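Local coordinates for protein glycerol dehydratase (Clostridium butyricum, PDB 1R9D) that probably dehydrates glycerol as a B12-independent glycyl-radical lyase of the pyruvate formate-lyase-like family, at residues Asp605-Asp610 and Val687-His692. Numbering follows the deposited sequence.
Sequences DIDEVD and VSKLDH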
loop_
_atom_site.group_PDB
_atom_site.type_symbol
_atom_site.label_atom_id
_atom_site.label_comp_id
_atom_site.label_asym_id
_atom_site.label_seq_id
_atom_site.Cartn_x
_atom_site.Cartn_y
_atom_site.Cartn_z
ATOM N N ASP A 605 26.946 -45.348 -7.520
ATOM C CA ASP A 605 28.173 -44.795 -8.088
ATOM C C ASP A 605 28.332 -45.125 -9.574
ATOM O O ASP A 605 29.447 -45.335 -10.056
ATOM C CB ASP A 605 29.394 -45.296 -7.300
ATOM C CG ASP A 605 30.597 -44.364 -7.419
ATOM O OD1 ASP A 605 30.483 -43.302 -8.074
ATOM O OD2 ASP A 605 31.662 -44.692 -6.845
ATOM N N ILE A 606 27.213 -45.173 -10.292
ATOM C CA ILE A 606 27.211 -45.447 -11.732
ATOM C C ILE A 606 27.048 -44.097 -12.428
ATOM O O ILE A 606 25.972 -43.499 -12.371
ATOM C CB ILE A 606 26.015 -46.341 -12.147
ATOM C CG1 ILE A 606 26.084 -47.693 -11.436
ATOM C CG2 ILE A 606 26.009 -46.539 -13.660
ATOM C CD1 ILE A 606 24.888 -48.588 -11.734
ATOM N N ASP A 607 28.101 -43.620 -13.090
ATOM C CA ASP A 607 28.041 -42.312 -13.748
ATOM C C ASP A 607 26.912 -42.095 -14.748
ATOM O O ASP A 607 26.338 -41.004 -14.808
ATOM C CB ASP A 607 29.367 -41.993 -14.444
ATOM C CG ASP A 607 30.479 -41.666 -13.468
ATOM O OD1 ASP A 607 30.182 -41.193 -12.349
ATOM O OD2 ASP A 607 31.658 -41.865 -13.830
ATOM N N GLU A 608 26.598 -43.116 -15.537
ATOM C CA GLU A 608 25.552 -42.990 -16.545
ATOM C C GLU A 608 24.241 -42.449 -15.981
ATOM O O GLU A 608 23.630 -41.554 -16.566
ATOM C CB GLU A 608 25.307 -44.337 -17.231
ATOM C CG GLU A 608 24.211 -44.293 -18.283
ATOM C CD GLU A 608 24.152 -45.559 -19.114
ATOM O OE1 GLU A 608 24.086 -46.658 -18.522
ATOM O OE2 GLU A 608 24.167 -45.454 -20.360
ATOM N N VAL A 609 23.804 -42.988 -14.849
ATOM C CA VAL A 609 22.562 -42.516 -14.259
ATOM C C VAL A 609 22.800 -41.335 -13.315
ATOM O O VAL A 609 22.018 -40.388 -13.301
ATOM C CB VAL A 609 21.807 -43.659 -13.524
ATOM C CG1 VAL A 609 22.704 -44.310 -12.478
ATOM C CG2 VAL A 609 20.529 -43.110 -12.889
ATOM N N ASP A 610 23.882 -41.376 -12.546
ATOM C CA ASP A 610 24.174 -40.285 -11.624
ATOM C C ASP A 610 24.242 -38.929 -12.339
ATOM O O ASP A 610 23.750 -37.927 -11.819
ATOM C CB ASP A 610 25.484 -40.548 -10.873
ATOM C CG ASP A 610 25.397 -41.748 -9.942
ATOM O OD1 ASP A 610 24.294 -42.319 -9.805
ATOM O OD2 ASP A 610 26.431 -42.114 -9.347
ATOM N N VAL A 687 25.441 -39.305 -4.621
ATOM C CA VAL A 687 24.806 -38.049 -4.248
ATOM C C VAL A 687 25.751 -36.859 -4.387
ATOM O O VAL A 687 25.324 -35.752 -4.739
ATOM C CB VAL A 687 24.261 -38.123 -2.804
ATOM C CG1 VAL A 687 23.627 -36.795 -2.403
ATOM C CG2 VAL A 687 23.233 -39.240 -2.712
ATOM N N SER A 688 27.036 -37.086 -4.135
ATOM C CA SER A 688 28.011 -36.005 -4.222
ATOM C C SER A 688 28.201 -35.479 -5.647
ATOM O O SER A 688 28.753 -34.398 -5.839
ATOM C CB SER A 688 29.363 -36.452 -3.646
ATOM O OG SER A 688 30.015 -37.376 -4.501
ATOM N N LYS A 689 27.729 -36.221 -6.644
ATOM C CA LYS A 689 27.881 -35.790 -8.034
ATOM C C LYS A 689 26.905 -34.690 -8.449
ATOM O O LYS A 689 27.105 -34.027 -9.468
ATOM C CB LYS A 689 27.745 -36.990 -8.973
ATOM C CG LYS A 689 28.848 -38.029 -8.796
ATOM C CD LYS A 689 28.498 -39.315 -9.519
ATOM C CE LYS A 689 29.539 -40.395 -9.255
ATOM N NZ LYS A 689 29.120 -41.707 -9.834
ATOM N N LEU A 690 25.844 -34.501 -7.670
ATOM C CA LEU A 690 24.870 -33.456 -7.967
ATOM C C LEU A 690 25.525 -32.097 -7.705
ATOM O O LEU A 690 26.550 -32.020 -7.027
ATOM C CB LEU A 690 23.648 -33.604 -7.059
ATOM C CG LEU A 690 22.966 -34.971 -7.012
ATOM C CD1 LEU A 690 21.893 -34.960 -5.914
ATOM C CD2 LEU A 690 22.362 -35.299 -8.371
ATOM N N ASP A 691 24.938 -31.032 -8.242
ATOM C CA ASP A 691 25.469 -29.682 -8.028
ATOM C C ASP A 691 24.864 -29.115 -6.739
ATOM O O ASP A 691 23.772 -28.540 -6.754
ATOM C CB ASP A 691 25.111 -28.768 -9.207
ATOM C CG ASP A 691 25.758 -27.393 -9.103
ATOM O OD1 ASP A 691 26.170 -27.006 -7.990
ATOM O OD2 ASP A 691 25.843 -26.692 -10.136
ATOM N N HIS A 692 25.572 -29.285 -5.627
ATOM C CA HIS A 692 25.100 -28.798 -4.331
ATOM C C HIS A 692 25.379 -27.308 -4.114
ATOM O O HIS A 692 24.937 -26.728 -3.119
ATOM C CB HIS A 692 25.755 -29.607 -3.211
ATOM C CG HIS A 692 25.335 -31.044 -3.179
ATOM N ND1 HIS A 692 24.218 -31.480 -2.499
ATOM C CD2 HIS A 692 25.886 -32.147 -3.742
ATOM C CE1 HIS A 692 24.099 -32.788 -2.639
ATOM N NE2 HIS A 692 25.099 -33.219 -3.389
#
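Lys689 sends its ammonium group among three aspartates, Asp605 just before helix 607-624 and Asp607 and Asp610 in its first turn. Lys689 NZ donates in salt bridges to Asp605 OD1 at 2.7 Å, to Asp607 OD1 at 2.8 Å and to Asp610 OD2 at 2.8 Å. Asp605 OD1 is met nearly end-on, along its C-O bond. The other two oxygens are met on their anti sides, that of Asp607 32° out of the carboxylate plane and that of Asp610 closer to it. The lysine chain is extended beyond CG, and this carries NZ across to the helix start. On the way Lys689 CD lies 3.5 Å from Asp610 CB. Ile606 is the N-cap residue, and its carbonyl O accepts from Asp610 N. Ser686 ties the site together, since its OG is hydrogen-bonded to Asp610 OD2 and to Asp605 N. Lys689 sits in a type I turn from Val687 to Leu690. Val687 O takes Leu690 N and His692 NE2 from opposite faces of its carbonyl plane. Arg614 NH1, further along the helix, is hydrogen-bonded to Lys689 O. The contact pins the loop after helix 680-687 to helix 607-624 near the protein surface. Three carboxylates would probably favour the charged ammonium, which should offset their mutual repulsion.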